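Side-chain contacts in beta-N-acetylhexosaminidase (PDB 4YYF), which probably hydrolyses terminal non-reducing N-acetyl-D-hexosamine residues from N-acetyl-beta-D-hexosaminides, as a member of glycosyl hydrolase family 3: residues A[210-215]-A[219-224]; A[249-254]-A[296-301]; A[261-264]-A[268-271]; A[272-277]-A[315-320]. The protein carries 1 engineered substitution. One frame throughout, in Å; residues are numbered along the deposited sequence.

Contacts 2 and 3 are buried, whereas contacts 1 and 4 are only partly so. Contact 1 closes a loop on itself with polar bonds and one valine, and its 219-224 half is joined to contact 2 through two backbone bonds with Q253. In contact 2 a histidine ring lies against isoleucine without any hydrogen bond between the segments. Contact 3 is nested inside the loop that contact 2 closes and touches it directly; its one hydrogen bond is from a phenol to a carbonyl. Helix 267-275 serves both contact 3 and contact 4, whose centres lie about 8 Å apart, yet contact 4 relies on a salt bridge and a water instead of apolar packing.

Contact 1: A[210-215]-A[219-224]; sequences HASGDS and GVTTPP
The backbones of A211 and T222 come closest, CA to CA 4.2 Å, while the CA atoms of S215 and G219 stand 5.7 Å apart, so the two arms of this loop run side by side without forming regular strands. S212 grips T221 twice. Its backbone N donates to T221 O at 2.8 Å on a rather bent path (130°), and S212 OG receives T221 N at 2.9 Å almost straight (166°). The second bond depends on chi1 of 56°, which sets OG between the backbone N and the carbonyl carbon. V220 points into the other arm and divides its branches: V220 CG1 presses on the peptide of G213, 3.4 Å from G213 C, whereas CG2 reaches the methyl of A211 and S215 CB. Further along, the ring of P223 lies against H210, with P223 CG 3.7 Å from H210 CB; the imidazole itself leads away to D232. A water donates to T221 O at 3.0 Å and only weakly to H210 O. D214 turns from the contact and bonds H216, consistent with the Asp-His pair that related family 3 N-acetylglucosaminidases carry on a flexible catalytic loop; that role here is inferred. Two S212-T221 bonds and the packing of V220 against A211, G213 and S215 thus join the arms directly, while backbone bonds to Q253 and A297 tie the loop to its surroundings.

Contact 2: A[249-254]-A[296-301]; sequences VGHMQV and GAINQR
H251 ND1 is hydrogen-bonded to S264 OG, and with H251 NE2 bonded to D291 O the imidazole is gripped at both nitrogens, which fixes its rotation while I298 lies against it. The isoleucine comes over one face: I298 CG1 stands 3.3 Å above the centroid of the H251 ring and directly on the ring normal, a CH-pi contact. I298 CD1 then bends toward one side of the ring, ending 3.4 Å from H251 ND1. This follows from I298 having CG1 anti to its carbonyl carbon (chi1 -59°), which swings the ethyl arm from the side of the helix toward the histidine. The methyl of A297, its CB, packs on H251 CB at 3.7 Å, so two successive helical residues hold the histidine. No hydrogen bond joins the segments. Farther out, beside the exposed R301, the Q253 amide and the R301 guanidinium merely adjoin, Q253 NE2 to R301 NH1 4.1 Å, with their planes 77° apart; NH1 instead donates to S260 O. Residues 249-254 leave the C-terminal end of strand 246-249, and the short helix 296-299 follows strand 287-289, its parallel neighbour. The contact thus ties two consecutive loops together at the end of the barrel where TIM-barrel enzymes place their active sites, with 219-224 bonded through Q253 along the flank.

Contact 3: A[261-264]-A[268-271]; sequences DPAS and AVYN. Engineered in segment 268-271: V269 (natural residue Ala).
Y270 brings its ring edge, not a face, to the backbone of S264. The phenol Y270 OH donates to S264 O at 2.6 Å, and that oxygen lies near the ring plane, also 3.3 Å from Y270 CE2. The hydroxyl meets the carbonyl oxygen well off the C=O line, 116° at the oxygen, a usual angle, and 26° from the carbonyl plane. The ring gets there because CG stands anti to the carbonyl carbon (chi1 -60°), which carries it off the side of the helix and lets its far end come back to the 3-10 turn. One residue earlier, V269 points toward the segment and meets A263. This valine is an engineered substitution, alanine being the natural residue. Both its methyls face A263 CB, V269 CG2 at 3.7 Å and V269 CG1 at 4.1 Å. V269 CG2 also comes within 2.9 Å of A263 O, too close for a comfortable contact, so the exact placing of that methyl is doubtful. The two side chains therefore differ in bearing: V269 heads for the 3-10 turn and meets a methyl, whereas Y270 starts off to one side and only its ring end comes back, closing a polar bond that gives the buried S264 carbonyl a donor. Residues 261-264 lie in the loop between strand 246-249 and helix 267-275, shortly before the helix begins. That helix lies over the barrel strands: V269 and Y270 both touch V249 of strand 246-249, and Y270 also packs on V287 and T289 of strand 287-289 and on A316.

Contact 4: A[272-277]-A[315-320]; sequences LLRSGG and GADNAL
R274 bends at chi2 (-59°) and then runs straight through its third torsion, which carries the guanidinium off helix 267-275 to D317; the aspartate, with CG anti to its carbonyl carbon, comes to meet it from the opposite direction. R274 NH2 donates to D317 OD2 at 2.7 Å with a moderately bent path (146°), forming a salt bridge. The acceptor lies in the guanidinium plane at its edge, and the nitrogen meets OD2 on its syn side, somewhat out of the carboxylate plane; the two flat groups are turned 51° against each other, so a single N-H carries the bridge, not a flat pair of them. A second link runs through water. It accepts from R274 NE at 2.9 Å and donates to G315 O at 2.6 Å, and it too lies at the edge of the guanidinium, in its plane. NH1 is taken by the carbonyls of F283 and G285, so all three guanidinium nitrogens have partners. The carboxylate is likewise well occupied: OD1 bonds S351 and forms a salt bridge with R354, and OD2 also receives V287 N. Two arginines gathered on one aspartate would be expected to stabilise its charged form. A sodium ion, bound by A347 and S351, lies about 4 Å from the D317 side chain. Next to R274, S275 OG accepts from G277 N at 3.0 Å, an ST turn where the helix ends. D317 leads into strand 319-321 and V287 begins strand 287-289, so the charge cluster round the buried D317 belongs to the N-terminal ends of the barrel strands, the end of a TIM barrel away from its active site.

Contact 1: A[210-215]-A[219-224]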
loop_
_atom_site.group_PDB
_atom_site.type_symbol
_atom_site.label_atom_id
_atom_site.label_comp_id
_atom_site.label_asym_id
_atom_site.label_seq_id
_atom_site.Cartn_x
_atom_site.Cartn_y
_atom_site.Cartn_z
ATOM N N HIS A 210 0.241 -4.893 -17.517
ATOM C CA HIS A 210 0.792 -4.946 -18.876
ATOM C C HIS A 210 2.117 -4.183 -18.979
ATOM O O HIS A 210 2.525 -3.790 -20.067
ATOM C CB HIS A 210 -0.218 -4.404 -19.902
ATOM C CG HIS A 210 -1.525 -5.138 -19.913
ATOM N ND1 HIS A 210 -2.639 -4.693 -19.237
ATOM C CD2 HIS A 210 -1.893 -6.293 -20.525
ATOM C CE1 HIS A 210 -3.642 -5.537 -19.434
ATOM N NE2 HIS A 210 -3.210 -6.515 -20.209
ATOM N N ALA A 211 2.783 -3.971 -17.846
ATOM C CA ALA A 211 4.064 -3.249 -17.838
ATOM C C ALA A 211 5.163 -4.055 -18.538
ATOM O O ALA A 211 5.049 -5.272 -18.673
ATOM C CB ALA A 211 4.477 -2.908 -16.418
ATOM N N SER A 212 6.232 -3.379 -18.962
ATOM C CA SER A 212 7.278 -3.997 -19.787
ATOM C C SER A 212 8.232 -4.955 -19.063
ATOM O O SER A 212 9.063 -5.608 -19.700
ATOM C CB SER A 212 8.099 -2.925 -20.506
ATOM O OG SER A 212 8.650 -2.005 -19.586
ATOM N N GLY A 213 8.133 -5.048 -17.743
ATOM C CA GLY A 213 9.036 -5.906 -16.991
ATOM C C GLY A 213 8.752 -5.839 -15.506
ATOM O O GLY A 213 7.645 -5.482 -15.102
ATOM N N ASP A 214 9.768 -6.144 -14.700
ATOM C CA ASP A 214 9.616 -6.242 -13.246
ATOM C C ASP A 214 10.177 -4.997 -12.546
ATOM O O ASP A 214 11.391 -4.771 -12.556
ATOM C CB ASP A 214 10.351 -7.498 -12.756
ATOM C CG ASP A 214 10.118 -7.789 -11.282
ATOM O OD1 ASP A 214 9.586 -6.920 -10.560
ATOM O OD2 ASP A 214 10.488 -8.898 -10.839
ATOM N N SER A 215 9.307 -4.209 -11.923
ATOM C CA SER A 215 9.747 -2.982 -11.252
ATOM C C SER A 215 10.651 -3.231 -10.038
ATOM O O SER A 215 11.296 -2.307 -9.541
ATOM C CB SER A 215 8.559 -2.092 -10.864
ATOM O OG SER A 215 7.572 -2.807 -10.127
ATOM N N GLY A 219 13.530 -0.003 -14.149
ATOM C CA GLY A 219 12.419 0.795 -14.639
ATOM C C GLY A 219 11.558 -0.009 -15.586
ATOM O O GLY A 219 12.063 -0.859 -16.324
ATOM N N VAL A 220 10.253 0.255 -15.559
ATOM C CA VAL A 220 9.306 -0.401 -16.453
ATOM C C VAL A 220 8.313 0.622 -17.015
ATOM O O VAL A 220 8.099 1.682 -16.412
ATOM C CB VAL A 220 8.529 -1.543 -15.742
ATOM C CG1 VAL A 220 9.482 -2.567 -15.149
ATOM C CG2 VAL A 220 7.607 -0.989 -14.662
ATOM N N THR A 221 7.719 0.291 -18.162
ATOM C CA THR A 221 6.757 1.158 -18.848
ATOM C C THR A 221 5.433 0.424 -19.106
ATOM O O THR A 221 5.428 -0.754 -19.465
ATOM C CB THR A 221 7.330 1.646 -20.196
ATOM O OG1 THR A 221 8.593 2.275 -19.970
ATOM C CG2 THR A 221 6.393 2.653 -20.872
ATOM N N THR A 222 4.312 1.121 -18.938
ATOM C CA THR A 222 3.001 0.550 -19.243
ATOM C C THR A 222 2.573 0.939 -20.656
ATOM O O THR A 222 3.227 1.768 -21.292
ATOM C CB THR A 222 1.939 1.122 -18.310
ATOM O OG1 THR A 222 1.755 2.503 -18.626
ATOM C CG2 THR A 222 2.338 0.971 -16.853
ATOM N N PRO A 223 1.451 0.365 -21.146
ATOM C CA PRO A 223 0.822 0.938 -22.341
ATOM C C PRO A 223 0.422 2.389 -22.059
ATOM O O PRO A 223 0.341 2.768 -20.892
ATOM C CB PRO A 223 -0.438 0.081 -22.511
ATOM C CG PRO A 223 -0.091 -1.226 -21.872
ATOM C CD PRO A 223 0.775 -0.875 -20.705
ATOM N N PRO A 224 0.173 3.194 -23.104
ATOM C CA PRO A 224 -0.170 4.600 -22.852
ATOM C C PRO A 224 -1.462 4.754 -22.058
ATOM O O PRO A 224 -2.283 3.832 -22.034
ATOM C CB PRO A 224 -0.361 5.176 -24.261
ATOM C CG PRO A 224 0.407 4.253 -25.162
ATOM C CD PRO A 224 0.275 2.894 -24.545
HETATM O O HOH W 1 4.532 -1.843 -22.133
#

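Contact 2: A[249-254]-A[296-301]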
loop_
_atom_site.group_PDB
_atom_site.type_symbol
_atom_site.label_atom_id
_atom_site.label_comp_id
_atom_site.label_asym_id
_atom_site.label_seq_id
_atom_site.Cartn_x
_atom_site.Cartn_y
_atom_site.Cartn_z
ATOM N N VAL A 249 -0.023 3.015 -5.343
ATOM C CA VAL A 249 0.481 3.416 -6.657
ATOM C C VAL A 249 1.816 2.722 -6.929
ATOM O O VAL A 249 2.690 2.704 -6.066
ATOM C CB VAL A 249 0.668 4.945 -6.733
ATOM C CG1 VAL A 249 1.276 5.339 -8.071
ATOM C CG2 VAL A 249 -0.665 5.649 -6.552
ATOM N N GLY A 250 1.976 2.140 -8.118
ATOM C CA GLY A 250 3.201 1.425 -8.442
ATOM C C GLY A 250 4.248 2.331 -9.078
ATOM O O GLY A 250 4.026 3.532 -9.226
ATOM N N HIS A 251 5.385 1.757 -9.467
ATOM C CA HIS A 251 6.519 2.547 -9.939
ATOM C C HIS A 251 6.634 2.589 -11.466
ATOM O O HIS A 251 7.638 3.078 -12.000
ATOM C CB HIS A 251 7.849 2.005 -9.363
ATOM C CG HIS A 251 7.878 1.914 -7.862
ATOM N ND1 HIS A 251 7.339 2.878 -7.041
ATOM C CD2 HIS A 251 8.394 0.962 -7.046
ATOM C CE1 HIS A 251 7.518 2.525 -5.776
ATOM N NE2 HIS A 251 8.158 1.370 -5.753
HETATM N N MSE A 252 5.633 2.076 -12.178
HETATM C CA MSE A 252 5.722 2.046 -13.643
HETATM C C MSE A 252 5.747 3.462 -14.195
HETATM O O MSE A 252 5.162 4.372 -13.603
HETATM C CB MSE A 252 4.514 1.333 -14.249
HETATM C CG MSE A 252 4.182 -0.031 -13.662
HETATM SE SE MSE A 252 3.036 0.045 -12.073
HETATM C CE MSE A 252 1.828 1.451 -12.606
ATOM N N GLN A 253 6.420 3.645 -15.327
ATOM C CA GLN A 253 6.313 4.881 -16.092
ATOM C C GLN A 253 5.133 4.735 -17.051
ATOM O O GLN A 253 5.001 3.703 -17.716
ATOM C CB GLN A 253 7.599 5.122 -16.885
ATOM C CG GLN A 253 8.824 5.291 -15.996
ATOM C CD GLN A 253 10.124 5.054 -16.732
ATOM O OE1 GLN A 253 10.434 5.744 -17.699
ATOM N NE2 GLN A 253 10.891 4.059 -16.279
ATOM N N VAL A 254 4.280 5.754 -17.116
ATOM C CA VAL A 254 3.083 5.695 -17.961
ATOM C C VAL A 254 3.126 6.753 -19.064
ATOM O O VAL A 254 3.036 7.944 -18.768
ATOM C CB VAL A 254 1.799 5.934 -17.119
ATOM C CG1 VAL A 254 0.537 5.785 -17.983
ATOM C CG2 VAL A 254 1.751 5.013 -15.900
ATOM N N GLY A 296 14.254 -1.561 -7.763
ATOM C CA GLY A 296 15.139 -0.917 -8.721
ATOM C C GLY A 296 14.533 0.219 -9.529
ATOM O O GLY A 296 15.251 1.139 -9.925
ATOM N N ALA A 297 13.225 0.168 -9.782
ATOM C CA ALA A 297 12.570 1.241 -10.541
ATOM C C ALA A 297 12.734 2.580 -9.818
ATOM O O ALA A 297 12.735 3.643 -10.442
ATOM C CB ALA A 297 11.082 0.931 -10.763
ATOM N N ILE A 298 12.838 2.513 -8.493
ATOM C CA ILE A 298 13.054 3.700 -7.674
ATOM C C ILE A 298 14.527 3.881 -7.303
ATOM O O ILE A 298 15.114 4.948 -7.532
ATOM C CB ILE A 298 12.242 3.647 -6.364
ATOM C CG1 ILE A 298 10.753 3.526 -6.668
ATOM C CG2 ILE A 298 12.508 4.906 -5.519
ATOM C CD1 ILE A 298 10.217 4.687 -7.522
ATOM N N ASN A 299 15.127 2.843 -6.733
ATOM C CA ASN A 299 16.409 3.036 -6.048
ATOM C C ASN A 299 17.588 3.298 -6.977
ATOM O O ASN A 299 18.642 3.779 -6.546
ATOM C CB ASN A 299 16.682 1.946 -4.977
ATOM C CG ASN A 299 17.086 0.597 -5.563
ATOM O OD1 ASN A 299 17.611 0.508 -6.666
ATOM N ND2 ASN A 299 16.886 -0.459 -4.783
ATOM N N GLN A 300 17.398 3.017 -8.263
ATOM C CA GLN A 300 18.438 3.311 -9.244
ATOM C C GLN A 300 18.470 4.794 -9.593
ATOM O O GLN A 300 19.402 5.264 -10.242
ATOM C CB GLN A 300 18.227 2.491 -10.517
ATOM C CG GLN A 300 18.545 1.022 -10.355
ATOM C CD GLN A 300 18.036 0.196 -11.520
ATOM O OE1 GLN A 300 17.641 0.738 -12.556
ATOM N NE2 GLN A 300 18.040 -1.123 -11.356
ATOM N N ARG A 301 17.449 5.524 -9.164
ATOM C CA ARG A 301 17.358 6.939 -9.485
ATOM C C ARG A 301 17.368 7.816 -8.231
ATOM O O ARG A 301 17.879 8.931 -8.252
ATOM C CB ARG A 301 16.108 7.197 -10.342
ATOM C CG ARG A 301 16.082 6.349 -11.612
ATOM C CD ARG A 301 14.759 6.428 -12.357
ATOM N NE ARG A 301 14.437 7.785 -12.787
ATOM C CZ ARG A 301 13.453 8.090 -13.630
ATOM N NH1 ARG A 301 12.699 7.128 -14.150
ATOM N NH2 ARG A 301 13.226 9.353 -13.953
#

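Contact 3: A[261-264]-A[268-271]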
loop_
_atom_site.group_PDB
_atom_site.type_symbol
_atom_site.label_atom_id
_atom_site.label_comp_id
_atom_site.label_asym_id
_atom_site.label_seq_id
_atom_site.Cartn_x
_atom_site.Cartn_y
_atom_site.Cartn_z
ATOM N N ASP A 261 8.866 9.607 -15.349
ATOM C CA ASP A 261 8.827 9.504 -13.894
ATOM C C ASP A 261 8.095 8.238 -13.482
ATOM O O ASP A 261 7.086 7.874 -14.092
ATOM C CB ASP A 261 8.111 10.704 -13.273
ATOM C CG ASP A 261 8.870 12.002 -13.450
ATOM O OD1 ASP A 261 10.109 11.975 -13.562
ATOM O OD2 ASP A 261 8.212 13.059 -13.468
ATOM N N PRO A 262 8.588 7.562 -12.438
ATOM C CA PRO A 262 7.804 6.451 -11.888
ATOM C C PRO A 262 6.443 6.971 -11.430
ATOM O O PRO A 262 6.361 8.097 -10.936
ATOM C CB PRO A 262 8.638 6.000 -10.684
ATOM C CG PRO A 262 10.044 6.459 -11.007
ATOM C CD PRO A 262 9.844 7.781 -11.700
ATOM N N ALA A 263 5.385 6.185 -11.593
ATOM C CA ALA A 263 4.048 6.722 -11.342
ATOM C C ALA A 263 3.892 7.184 -9.889
ATOM O O ALA A 263 3.280 8.210 -9.622
ATOM C CB ALA A 263 2.969 5.705 -11.729
ATOM N N SER A 264 4.480 6.433 -8.959
ATOM C CA SER A 264 4.465 6.775 -7.537
ATOM C C SER A 264 5.067 8.145 -7.203
ATOM O O SER A 264 4.780 8.713 -6.135
ATOM C CB SER A 264 5.212 5.698 -6.749
ATOM O OG SER A 264 6.503 5.499 -7.307
ATOM N N ALA A 268 1.056 13.880 -11.629
ATOM C CA ALA A 268 0.007 13.533 -12.583
ATOM C C ALA A 268 -0.796 12.306 -12.159
ATOM O O ALA A 268 -2.011 12.242 -12.378
ATOM C CB ALA A 268 0.588 13.335 -13.952
ATOM N N VAL A 269 -0.122 11.327 -11.565
ATOM C CA VAL A 269 -0.787 10.097 -11.161
ATOM C C VAL A 269 -1.806 10.369 -10.067
ATOM O O VAL A 269 -2.948 9.900 -10.137
ATOM C CB VAL A 269 0.224 9.070 -10.656
ATOM C CG1 VAL A 269 -0.440 7.698 -10.498
ATOM C CG2 VAL A 269 1.326 8.981 -11.627
ATOM N N TYR A 270 -1.395 11.147 -9.070
ATOM C CA TYR A 270 -2.268 11.459 -7.948
ATOM C C TYR A 270 -3.401 12.384 -8.368
ATOM O O TYR A 270 -4.544 12.185 -7.950
ATOM C CB TYR A 270 -1.450 12.003 -6.771
ATOM C CG TYR A 270 -0.420 10.990 -6.316
ATOM C CD1 TYR A 270 -0.765 9.963 -5.452
ATOM C CD2 TYR A 270 0.891 11.035 -6.790
ATOM C CE1 TYR A 270 0.169 9.017 -5.052
ATOM C CE2 TYR A 270 1.829 10.100 -6.390
ATOM C CZ TYR A 270 1.465 9.098 -5.521
ATOM O OH TYR A 270 2.402 8.175 -5.129
ATOM N N ASN A 271 -3.111 13.359 -9.228
ATOM C CA ASN A 271 -4.185 14.185 -9.772
ATOM C C ASN A 271 -5.220 13.333 -10.502
ATOM O O ASN A 271 -6.410 13.591 -10.408
ATOM C CB ASN A 271 -3.658 15.284 -10.710
ATOM C CG ASN A 271 -2.911 16.373 -9.979
ATOM O OD1 ASN A 271 -3.110 16.588 -8.778
ATOM N ND2 ASN A 271 -2.036 17.070 -10.700
#

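Contact 4: A[272-277]-A[315-320]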
loop_
_atom_site.group_PDB
_atom_site.type_symbol
_atom_site.label_atom_id
_atom_site.label_comp_id
_atom_site.label_asym_id
_atom_site.label_seq_id
_atom_site.Cartn_x
_atom_site.Cartn_y
_atom_site.Cartn_z
ATOM N N LEU A 272 -4.758 12.320 -11.233
ATOM C CA LEU A 272 -5.665 11.465 -11.994
ATOM C C LEU A 272 -6.624 10.755 -11.040
ATOM O O LEU A 272 -7.825 10.680 -11.288
ATOM C CB LEU A 272 -4.873 10.425 -12.789
ATOM C CG LEU A 272 -5.693 9.567 -13.756
ATOM C CD1 LEU A 272 -6.143 10.390 -14.942
ATOM C CD2 LEU A 272 -4.872 8.346 -14.214
ATOM N N LEU A 273 -6.072 10.261 -9.936
ATOM C CA LEU A 273 -6.836 9.538 -8.922
ATOM C C LEU A 273 -7.771 10.472 -8.145
ATOM O O LEU A 273 -8.956 10.166 -7.961
ATOM C CB LEU A 273 -5.863 8.795 -7.990
ATOM C CG LEU A 273 -6.396 7.829 -6.933
ATOM C CD1 LEU A 273 -7.295 6.762 -7.560
ATOM C CD2 LEU A 273 -5.223 7.181 -6.164
ATOM N N ARG A 274 -7.254 11.617 -7.699
ATOM C CA ARG A 274 -8.054 12.553 -6.899
ATOM C C ARG A 274 -9.183 13.216 -7.678
ATOM O O ARG A 274 -10.255 13.494 -7.127
ATOM C CB ARG A 274 -7.179 13.668 -6.294
ATOM C CG ARG A 274 -6.049 13.214 -5.371
ATOM C CD ARG A 274 -6.539 12.425 -4.187
ATOM N NE ARG A 274 -5.423 12.061 -3.316
ATOM C CZ ARG A 274 -5.508 11.190 -2.321
ATOM N NH1 ARG A 274 -6.656 10.585 -2.085
ATOM N NH2 ARG A 274 -4.445 10.917 -1.584
ATOM N N SER A 275 -8.938 13.507 -8.952
ATOM C CA SER A 275 -9.880 14.311 -9.732
ATOM C C SER A 275 -11.003 13.486 -10.355
ATOM O O SER A 275 -12.023 14.038 -10.791
ATOM C CB SER A 275 -9.152 15.019 -10.872
ATOM O OG SER A 275 -8.787 14.069 -11.868
ATOM N N GLY A 276 -10.807 12.178 -10.433
ATOM C CA GLY A 276 -11.763 11.326 -11.127
ATOM C C GLY A 276 -11.400 11.171 -12.590
ATOM O O GLY A 276 -12.167 10.617 -13.389
ATOM N N GLY A 277 -10.219 11.660 -12.951
ATOM C CA GLY A 277 -9.764 11.605 -14.331
ATOM C C GLY A 277 -9.552 10.183 -14.813
ATOM O O GLY A 277 -9.538 9.920 -16.010
ATOM N N GLY A 315 1.904 13.426 -4.133
ATOM C CA GLY A 315 0.546 13.288 -3.644
ATOM C C GLY A 315 0.234 12.024 -2.878
ATOM O O GLY A 315 -0.918 11.811 -2.492
ATOM N N ALA A 316 1.241 11.185 -2.629
ATOM C CA ALA A 316 1.014 10.013 -1.792
ATOM C C ALA A 316 0.697 10.445 -0.361
ATOM O O ALA A 316 1.213 11.458 0.115
ATOM C CB ALA A 316 2.225 9.083 -1.816
ATOM N N ASP A 317 -0.154 9.682 0.321
ATOM C CA ASP A 317 -0.432 9.938 1.737
ATOM C C ASP A 317 0.482 9.111 2.613
ATOM O O ASP A 317 0.634 9.384 3.805
ATOM C CB ASP A 317 -1.845 9.516 2.102
ATOM C CG ASP A 317 -2.888 10.236 1.311
ATOM O OD1 ASP A 317 -2.893 11.483 1.340
ATOM O OD2 ASP A 317 -3.698 9.545 0.658
ATOM N N ASN A 318 1.049 8.061 2.043
ATOM C CA ASN A 318 1.827 7.137 2.852
ATOM C C ASN A 318 2.995 6.552 2.076
ATOM O O ASN A 318 2.809 5.856 1.080
ATOM C CB ASN A 318 0.930 6.020 3.391
ATOM C CG ASN A 318 1.527 5.335 4.605
ATOM O OD1 ASN A 318 2.543 4.647 4.511
ATOM N ND2 ASN A 318 0.897 5.528 5.756
ATOM N N ALA A 319 4.200 6.849 2.541
ATOM C CA ALA A 319 5.422 6.398 1.879
ATOM C C ALA A 319 5.908 5.138 2.557
ATOM O O ALA A 319 6.180 5.135 3.768
ATOM C CB ALA A 319 6.491 7.481 1.950
ATOM N N LEU A 320 6.031 4.073 1.768
ATOM C CA LEU A 320 6.341 2.748 2.282
ATOM C C LEU A 320 7.720 2.306 1.798
ATOM O O LEU A 320 8.040 2.456 0.620
ATOM C CB LEU A 320 5.268 1.770 1.770
ATOM C CG LEU A 320 5.250 0.250 2.029
ATOM C CD1 LEU A 320 6.079 -0.526 1.046
ATOM C CD2 LEU A 320 5.677 -0.106 3.427
HETATM O O HOH W 2 -2.854 13.308 -3.486
#